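Side-chain contacts in putative glucoamylase (Bacteroides uniformis, PDB 4GL3), which probably hydrolyses glycosidic bonds, as a putative glucoamylase: residues A[157-162]-A[200-205]; A[136-141]-A[153-158]. All coordinates share one frame; numbering follows the deposited sequence.

Contact 1 (A[157-162]-A[200-205]); sequences NLWRQA and YILGAS
S205, whose CB lies against the indole of W159, turns its hydroxyl the other way and gives OG to I201 O over 2.7 Å. The same carbonyl also takes a weak bond from S205 N, one turn on along the helix, so backbone and side chain of one residue grip a single oxygen. The hydroxyl comes from above the carbonyl plane, 40° out of it. In a fold built of helical hairpins, as expected for this six-hairpin glycosidase clan, helix 146-161 meets helix 197-205 through the long side chain of W159. The backbones stand well apart: W159 and L202, the residues nearest each other across the contact, are still 9.6 Å apart between their CA atoms. W159 spans the gap because its CG is anti to the backbone N (chi1 168°), which carries the six-membered ring across to the other helix. There L202 and S205, spaced by about one turn, receive it. L202 CD2 lies 4.0 Å from W159 CH2, the two side chains crossing obliquely, while S205 CB sits 4.1 Å from W159 CZ2. The indole nitrogen has a different task: W159 NE1 is hydrogen-bonded to D405 OD2, and H403 meets the indole edge to face, so the ring is held at its polar as well as its apolar end. Replacing this tryptophan by alanine would remove the whole indole and is likely to leave D405 OD2 without that donor, with a gap beside L202 and S205. At its far rim the ring turns the edge at CH2 towards a backbone oxygen, L202 O, which lies near the ring plane, 3.6 Å from W159 CH2.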
ATOM      1  N   ASN A 157      12.271 -18.540  -2.701  1.00 27.11           N
ATOM      2  CA  ASN A 157      11.558 -19.691  -2.164  0.60 26.13           C
ATOM      3  C   ASN A 157      10.166 -19.335  -1.610  1.00 23.42           C
ATOM      4  O   ASN A 157       9.174 -20.030  -1.887  1.00 25.86           O
ATOM      5  CB  ASN A 157      12.422 -20.375  -1.102  0.60 28.58           C
ATOM      6  CG  ASN A 157      11.768 -21.588  -0.524  0.60 31.98           C
ATOM      7  OD1 ASN A 157      11.276 -21.542   0.606  0.60 38.82           O
ATOM      8  ND2 ASN A 157      11.708 -22.664  -1.303  0.60 26.14           N
ATOM      9  N   LEU A 158      10.067 -18.247  -0.849  1.00 23.14           N
ATOM     10  CA  LEU A 158       8.759 -17.723  -0.412  1.00 22.36           C
ATOM     11  C   LEU A 158       7.856 -17.428  -1.592  1.00 24.63           C
ATOM     12  O   LEU A 158       6.662 -17.815  -1.621  1.00 23.02           O
ATOM     13  CB  LEU A 158       8.916 -16.451   0.439  1.00 23.54           C
ATOM     14  CG  LEU A 158       9.465 -16.638   1.841  1.00 24.76           C
ATOM     15  CD1 LEU A 158       9.623 -15.267   2.495  1.00 19.98           C
ATOM     16  CD2 LEU A 158       8.537 -17.525   2.658  1.00 20.68           C
ATOM     17  N   TRP A 159       8.408 -16.752  -2.592  1.00 24.63           N
ATOM     18  CA  TRP A 159       7.625 -16.431  -3.784  1.00 23.59           C
ATOM     19  C   TRP A 159       7.140 -17.713  -4.489  1.00 25.23           C
ATOM     20  O   TRP A 159       5.976 -17.793  -4.855  1.00 23.20           O
ATOM     21  CB  TRP A 159       8.459 -15.556  -4.720  1.00 23.88           C
ATOM     22  CG  TRP A 159       7.938 -15.349  -6.109  1.00 23.37           C
ATOM     23  CD1 TRP A 159       8.626 -15.594  -7.277  1.00 24.23           C
ATOM     24  CD2 TRP A 159       6.690 -14.767  -6.504  1.00 21.53           C
ATOM     25  NE1 TRP A 159       7.863 -15.229  -8.364  1.00 22.71           N
ATOM     26  CE2 TRP A 159       6.675 -14.722  -7.913  1.00 20.84           C
ATOM     27  CE3 TRP A 159       5.565 -14.325  -5.812  1.00 21.16           C
ATOM     28  CZ2 TRP A 159       5.579 -14.274  -8.630  1.00 24.31           C
ATOM     29  CZ3 TRP A 159       4.481 -13.850  -6.527  1.00 22.38           C
ATOM     30  CH2 TRP A 159       4.490 -13.838  -7.930  1.00 22.54           C
ATOM     31  N   ARG A 160       8.022 -18.707  -4.670  1.00 22.58           N
ATOM     32  CA  ARG A 160       7.614 -19.953  -5.314  1.00 23.94           C
ATOM     33  C   ARG A 160       6.586 -20.774  -4.469  1.00 26.35           C
ATOM     34  O   ARG A 160       5.779 -21.496  -5.036  1.00 22.50           O
ATOM     35  CB  ARG A 160       8.808 -20.821  -5.695  1.00 26.04           C
ATOM     36  CG  ARG A 160       9.693 -20.204  -6.795  1.00 28.99           C
ATOM     37  CD  ARG A 160      10.957 -21.026  -6.982  1.00 35.77           C
ATOM     38  NE  ARG A 160      10.578 -22.316  -7.538  1.00 35.65           N
ATOM     39  CZ  ARG A 160      10.278 -22.524  -8.815  1.00 34.24           C
ATOM     40  NH1 ARG A 160      10.326 -21.537  -9.709  1.00 36.22           N
ATOM     41  NH2 ARG A 160       9.910 -23.729  -9.182  1.00 40.47           N
ATOM     42  N   GLN A 161       6.555 -20.560  -3.163  1.00 22.37           N
ATOM     43  CA  GLN A 161       5.643 -21.300  -2.275  1.00 24.71           C
ATOM     44  C   GLN A 161       4.251 -20.648  -2.117  1.00 20.59           C
ATOM     45  O   GLN A 161       3.361 -21.263  -1.502  1.00 23.20           O
ATOM     46  CB  GLN A 161       6.300 -21.530  -0.914  1.00 21.04           C
ATOM     47  CG  GLN A 161       7.459 -22.497  -0.893  1.00 26.32           C
ATOM     48  CD  GLN A 161       7.950 -22.814   0.553  1.00 49.94           C
ATOM     49  OE1 GLN A 161       7.815 -22.005   1.482  1.00 41.88           O
ATOM     50  NE2 GLN A 161       8.494 -23.999   0.742  1.00 48.14           N
ATOM     51  N   ALA A 162       4.048 -19.442  -2.685  1.00 23.20           N
ATOM     52  CA  ALA A 162       2.789 -18.714  -2.509  1.00 19.29           C
ATOM     53  C   ALA A 162       1.761 -19.299  -3.487  1.00 21.37           C
ATOM     54  O   ALA A 162       1.905 -19.115  -4.688  1.00 24.66           O
ATOM     55  CB  ALA A 162       2.945 -17.220  -2.734  1.00 20.78           C
ATOM     56  N   TYR A 200      -4.205 -10.001  -8.352  1.00 23.32           N
ATOM     57  CA  TYR A 200      -4.402 -10.672  -9.641  1.00 23.58           C
ATOM     58  C   TYR A 200      -3.142 -10.653 -10.485  1.00 23.73           C
ATOM     59  O   TYR A 200      -2.836 -11.656 -11.140  1.00 21.95           O
ATOM     60  CB  TYR A 200      -5.561 -10.057 -10.426  1.00 21.52           C
ATOM     61  CG  TYR A 200      -6.905 -10.478  -9.871  1.00 23.23           C
ATOM     62  CD1 TYR A 200      -7.489  -9.806  -8.775  1.00 20.64           C
ATOM     63  CD2 TYR A 200      -7.580 -11.586 -10.385  1.00 23.08           C
ATOM     64  CE1 TYR A 200      -8.705 -10.232  -8.229  1.00 23.57           C
ATOM     65  CE2 TYR A 200      -8.796 -12.009  -9.839  1.00 22.29           C
ATOM     66  CZ  TYR A 200      -9.358 -11.347  -8.768  1.00 23.69           C
ATOM     67  OH  TYR A 200     -10.594 -11.784  -8.252  1.00 21.72           O
ATOM     68  N   ILE A 201      -2.400  -9.536 -10.455  1.00 23.23           N
ATOM     69  CA  ILE A 201      -1.130  -9.457 -11.196  1.00 22.53           C
ATOM     70  C   ILE A 201      -0.122 -10.492 -10.661  1.00 21.70           C
ATOM     71  O   ILE A 201       0.477 -11.197 -11.444  1.00 23.70           O
ATOM     72  CB  ILE A 201      -0.471  -8.044 -11.128  1.00 25.31           C
ATOM     73  CG1 ILE A 201      -1.399  -6.908 -11.587  1.00 30.77           C
ATOM     74  CG2 ILE A 201       0.866  -8.008 -11.855  1.00 23.95           C
ATOM     75  CD1 ILE A 201      -2.155  -7.180 -12.803  1.00 30.24           C
ATOM     76  N   LEU A 202       0.041 -10.593  -9.332  1.00 23.35           N
ATOM     77  CA  LEU A 202       0.957 -11.592  -8.766  1.00 24.73           C
ATOM     78  C   LEU A 202       0.445 -13.013  -9.048  1.00 23.94           C
ATOM     79  O   LEU A 202       1.224 -13.916  -9.412  1.00 24.14           O
ATOM     80  CB  LEU A 202       1.166 -11.382  -7.267  1.00 25.38           C
ATOM     81  CG  LEU A 202       1.903 -10.076  -6.850  1.00 25.87           C
ATOM     82  CD1 LEU A 202       1.964  -9.877  -5.339  1.00 23.28           C
ATOM     83  CD2 LEU A 202       3.289 -10.062  -7.457  1.00 25.96           C
ATOM     84  N   GLY A 203      -0.851 -13.223  -8.892  1.00 24.34           N
ATOM     85  CA  GLY A 203      -1.450 -14.538  -9.249  1.00 22.72           C
ATOM     86  C   GLY A 203      -1.111 -14.942 -10.680  1.00 23.89           C
ATOM     87  O   GLY A 203      -0.822 -16.099 -10.955  1.00 23.60           O
ATOM     88  N   ALA A 204      -1.154 -13.993 -11.607  1.00 20.69           N
ATOM     89  CA  ALA A 204      -0.884 -14.268 -13.025  1.00 23.36           C
ATOM     90  C   ALA A 204       0.605 -14.485 -13.258  1.00 23.32           C
ATOM     91  O   ALA A 204       0.976 -15.153 -14.238  1.00 23.53           O
ATOM     92  CB  ALA A 204      -1.373 -13.119 -13.925  1.00 24.06           C
ATOM     93  N   SER A 205       1.426 -13.895 -12.378  1.00 24.57           N
ATOM     94  CA  SER A 205       2.899 -13.906 -12.500  1.00 26.61           C
ATOM     95  C   SER A 205       3.575 -15.145 -11.905  1.00 27.10           C
ATOM     96  O   SER A 205       4.742 -15.420 -12.188  1.00 24.09           O
ATOM     97  CB  SER A 205       3.509 -12.668 -11.818  1.00 24.54           C
ATOM     98  OG  SER A 205       2.993 -11.445 -12.325  1.00 28.58           O
TER

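Contact 2 (A[136-141]-A[153-158]); sequences AAHQYF and GIINNL
H138 faces I155 between two neighbouring helices, and its side chain shows, atom by atom, how one residue can be apolar at its base and polar farther out. At the root, H138 CB rests on the branch methyl of I155, with CG2 at 3.9 Å. The imidazole then leaves with CG anti to the backbone N (chi1 -174°), which directs it across the gap towards helix 146-161. Its carbon CD2 stays near the same methyl, I155 CG2, at 4.2 Å. On the other flank, ND1 donates to Q139 OE1 at 2.9 Å. This bond is nearly straight, with an N-H...O angle of 160°; the acceptor lies in the imidazole plane and the donor in the plane of the amide carbonyl, so the two flat groups hold each other's rotation. Last comes NE2, which lies beside N156 CB at 4.3 Å, a looser meeting between two partly exposed residues; R152 of helix 146-161 also touches the histidine. The ring is thus braced by its own helix while it leans on the next.

I155 fills the inner half of the contact. Its longer branch ends with CD1 against the backbone N of H138 (3.9 Å) and against A137 CB (4.0 Å), and L134 adds to the apolar surroundings of the isoleucine. A137 also touches V61, linking this pair to helix 54-69. The helix axes approach to 9.7 Å, with their directions 146° apart. Two consecutive, roughly antiparallel helices, 124-140 and 146-161, joined by a short connection and zipped by side chains of this kind, form an alpha-alpha hairpin, the unit after which the six-hairpin glycosidases are named.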
ATOM      1  N   ALA A 136      10.482  -6.425  -5.037  1.00 29.11           N
ATOM      2  CA  ALA A 136      11.339  -5.246  -5.140  1.00 31.75           C
ATOM      3  C   ALA A 136      12.655  -5.510  -4.420  1.00 30.62           C
ATOM      4  O   ALA A 136      13.727  -5.281  -4.982  1.00 29.46           O
ATOM      5  CB  ALA A 136      10.647  -3.989  -4.583  1.00 23.94           C
ATOM      6  N   ALA A 137      12.602  -6.023  -3.196  1.00 30.09           N
ATOM      7  CA  ALA A 137      13.849  -6.304  -2.441  1.00 30.51           C
ATOM      8  C   ALA A 137      14.724  -7.342  -3.148  1.00 26.86           C
ATOM      9  O   ALA A 137      15.937  -7.185  -3.221  1.00 28.70           O
ATOM     10  CB  ALA A 137      13.532  -6.728  -1.002  1.00 26.42           C
ATOM     11  N   HIS A 138      14.111  -8.392  -3.701  1.00 28.56           N
ATOM     12  CA  HIS A 138      14.837  -9.382  -4.519  1.00 30.99           C
ATOM     13  C   HIS A 138      15.638  -8.727  -5.665  1.00 29.07           C
ATOM     14  O   HIS A 138      16.736  -9.124  -5.961  1.00 30.01           O
ATOM     15  CB  HIS A 138      13.860 -10.446  -5.102  1.00 31.41           C
ATOM     16  CG  HIS A 138      14.544 -11.566  -5.818  1.00 31.09           C
ATOM     17  ND1 HIS A 138      14.905 -11.485  -7.150  1.00 30.21           N
ATOM     18  CD2 HIS A 138      14.931 -12.797  -5.396  1.00 31.31           C
ATOM     19  CE1 HIS A 138      15.524 -12.603  -7.506  1.00 33.89           C
ATOM     20  NE2 HIS A 138      15.555 -13.419  -6.464  1.00 32.20           N
ATOM     21  N   GLN A 139      15.066  -7.718  -6.285  1.00 30.89           N
ATOM     22  CA  GLN A 139      15.695  -7.029  -7.395  1.00 31.43           C
ATOM     23  C   GLN A 139      16.674  -5.965  -6.953  1.00 33.75           C
ATOM     24  O   GLN A 139      17.456  -5.488  -7.779  1.00 31.03           O
ATOM     25  CB  GLN A 139      14.621  -6.405  -8.311  1.00 31.47           C
ATOM     26  CG  GLN A 139      13.691  -7.461  -8.901  1.00 28.84           C
ATOM     27  CD  GLN A 139      14.421  -8.479  -9.768  1.00 33.36           C
ATOM     28  OE1 GLN A 139      14.686  -9.615  -9.341  1.00 30.41           O
ATOM     29  NE2 GLN A 139      14.805  -8.058 -10.976  1.00 29.49           N
ATOM     30  N   TYR A 140      16.660  -5.588  -5.672  1.00 29.34           N
ATOM     31  CA  TYR A 140      17.592  -4.546  -5.165  1.00 29.74           C
ATOM     32  C   TYR A 140      18.861  -5.130  -4.540  1.00 33.94           C
ATOM     33  O   TYR A 140      19.964  -4.646  -4.792  1.00 32.60           O
ATOM     34  CB  TYR A 140      16.896  -3.711  -4.085  1.00 30.22           C
ATOM     35  CG  TYR A 140      17.774  -2.606  -3.508  1.00 32.95           C
ATOM     36  CD1 TYR A 140      18.042  -1.441  -4.239  1.00 33.12           C
ATOM     37  CD2 TYR A 140      18.324  -2.718  -2.239  1.00 38.72           C
ATOM     38  CE1 TYR A 140      18.825  -0.423  -3.714  1.00 33.90           C
ATOM     39  CE2 TYR A 140      19.120  -1.714  -1.714  1.00 36.41           C
ATOM     40  CZ  TYR A 140      19.354  -0.569  -2.457  1.00 34.59           C
ATOM     41  OH  TYR A 140      20.135   0.384  -1.943  1.00 36.98           O
ATOM     42  N   PHE A 141      18.704  -6.151  -3.690  1.00 31.57           N
ATOM     43  CA  PHE A 141      19.847  -6.782  -2.975  1.00 34.75           C
ATOM     44  C   PHE A 141      20.598  -7.808  -3.818  1.00 34.20           C
ATOM     45  O   PHE A 141      20.548  -9.011  -3.536  1.00 32.38           O
ATOM     46  CB  PHE A 141      19.377  -7.410  -1.659  1.00 31.51           C
ATOM     47  CG  PHE A 141      18.892  -6.400  -0.670  1.00 27.27           C
ATOM     48  CD1 PHE A 141      19.787  -5.637   0.041  1.00 31.06           C
ATOM     49  CD2 PHE A 141      17.560  -6.173  -0.504  1.00 28.73           C
ATOM     50  CE1 PHE A 141      19.353  -4.666   0.917  1.00 32.26           C
ATOM     51  CE2 PHE A 141      17.101  -5.234   0.391  1.00 28.86           C
ATOM     52  CZ  PHE A 141      18.014  -4.492   1.120  1.00 29.03           C
ATOM     53  N   GLY A 153      17.682 -15.790  -2.018  1.00 32.20           N
ATOM     54  CA  GLY A 153      17.301 -17.219  -1.940  1.00 27.56           C
ATOM     55  C   GLY A 153      16.032 -17.435  -1.147  1.00 29.33           C
ATOM     56  O   GLY A 153      15.119 -18.178  -1.577  1.00 27.08           O
ATOM     57  N   ILE A 154      15.955 -16.771   0.010  1.00 25.35           N
ATOM     58  CA  ILE A 154      14.804 -16.914   0.856  1.00 22.37           C
ATOM     59  C   ILE A 154      13.607 -16.322   0.158  1.00 24.92           C
ATOM     60  O   ILE A 154      12.549 -16.934   0.138  1.00 22.75           O
ATOM     61  CB  ILE A 154      14.961 -16.275   2.268  1.00 23.52           C
ATOM     62  CG1 ILE A 154      15.972 -17.096   3.122  1.00 27.39           C
ATOM     63  CG2 ILE A 154      13.585 -16.184   2.967  1.00 20.11           C
ATOM     64  CD1 ILE A 154      16.390 -16.445   4.455  1.00 25.89           C
ATOM     65  N   ILE A 155      13.749 -15.128  -0.426  1.00 22.94           N
ATOM     66  CA  ILE A 155      12.596 -14.465  -1.068  1.00 22.74           C
ATOM     67  C   ILE A 155      12.120 -15.331  -2.246  1.00 23.74           C
ATOM     68  O   ILE A 155      10.944 -15.505  -2.429  1.00 22.96           O
ATOM     69  CB  ILE A 155      12.920 -13.025  -1.553  1.00 25.81           C
ATOM     70  CG1 ILE A 155      13.033 -12.071  -0.345  1.00 25.32           C
ATOM     71  CG2 ILE A 155      11.872 -12.544  -2.548  1.00 23.02           C
ATOM     72  CD1 ILE A 155      13.550 -10.675  -0.642  1.00 22.59           C
ATOM     73  N   ASN A 156      13.051 -15.877  -3.032  1.00 22.96           N
ATOM     74  CA  ASN A 156      12.625 -16.631  -4.200  1.00 26.72           C
ATOM     75  C   ASN A 156      11.825 -17.873  -3.769  1.00 28.11           C
ATOM     76  O   ASN A 156      10.858 -18.211  -4.395  1.00 23.47           O
ATOM     77  CB  ASN A 156      13.792 -17.066  -5.070  1.00 28.55           C
ATOM     78  CG  ASN A 156      13.320 -17.542  -6.453  1.00 34.97           C
ATOM     79  OD1 ASN A 156      12.665 -16.803  -7.222  1.00 36.51           O
ATOM     80  ND2 ASN A 156      13.617 -18.750  -6.748  1.00 33.38           N
ATOM     81  N   ASN A 157      12.271 -18.540  -2.701  1.00 27.11           N
ATOM     82  CA  ASN A 157      11.558 -19.691  -2.164  0.60 26.13           C
ATOM     83  C   ASN A 157      10.166 -19.335  -1.610  1.00 23.42           C
ATOM     84  O   ASN A 157       9.174 -20.030  -1.887  1.00 25.86           O
ATOM     85  CB  ASN A 157      12.422 -20.375  -1.102  0.60 28.58           C
ATOM     86  CG  ASN A 157      11.768 -21.588  -0.524  0.60 31.98           C
ATOM     87  OD1 ASN A 157      11.276 -21.542   0.606  0.60 38.82           O
ATOM     88  ND2 ASN A 157      11.708 -22.664  -1.303  0.60 26.14           N
ATOM     89  N   LEU A 158      10.067 -18.247  -0.849  1.00 23.14           N
ATOM     90  CA  LEU A 158       8.759 -17.723  -0.412  1.00 22.36           C
ATOM     91  C   LEU A 158       7.856 -17.428  -1.592  1.00 24.63           C
ATOM     92  O   LEU A 158       6.662 -17.815  -1.621  1.00 23.02           O
ATOM     93  CB  LEU A 158       8.916 -16.451   0.439  1.00 23.54           C
ATOM     94  CG  LEU A 158       9.465 -16.638   1.841  1.00 24.76           C
ATOM     95  CD1 LEU A 158       9.623 -15.267   2.495  1.00 19.98           C
ATOM     96  CD2 LEU A 158       8.537 -17.525   2.658  1.00 20.68           C
TER

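In the fold
Both contacts use helix 146-161 and share N157 and L158, yet they look from it to different partners. Contact 2 pairs it with its sequence neighbour, helix 124-140, whereas contact 1 ties its C-terminal end to helix 197-205, farther along the chain. All the touching residues of contact 1 are buried; contact 2 is only partly so, running from a buried apolar side to a more accessible polar one. The chemistry follows: one large aromatic bridges separated helices in contact 1, while small and branched side chains mesh beside a histidine in contact 2. F131, on helix 124-140, touches both L158 and L202, connecting the two neighbourhoods.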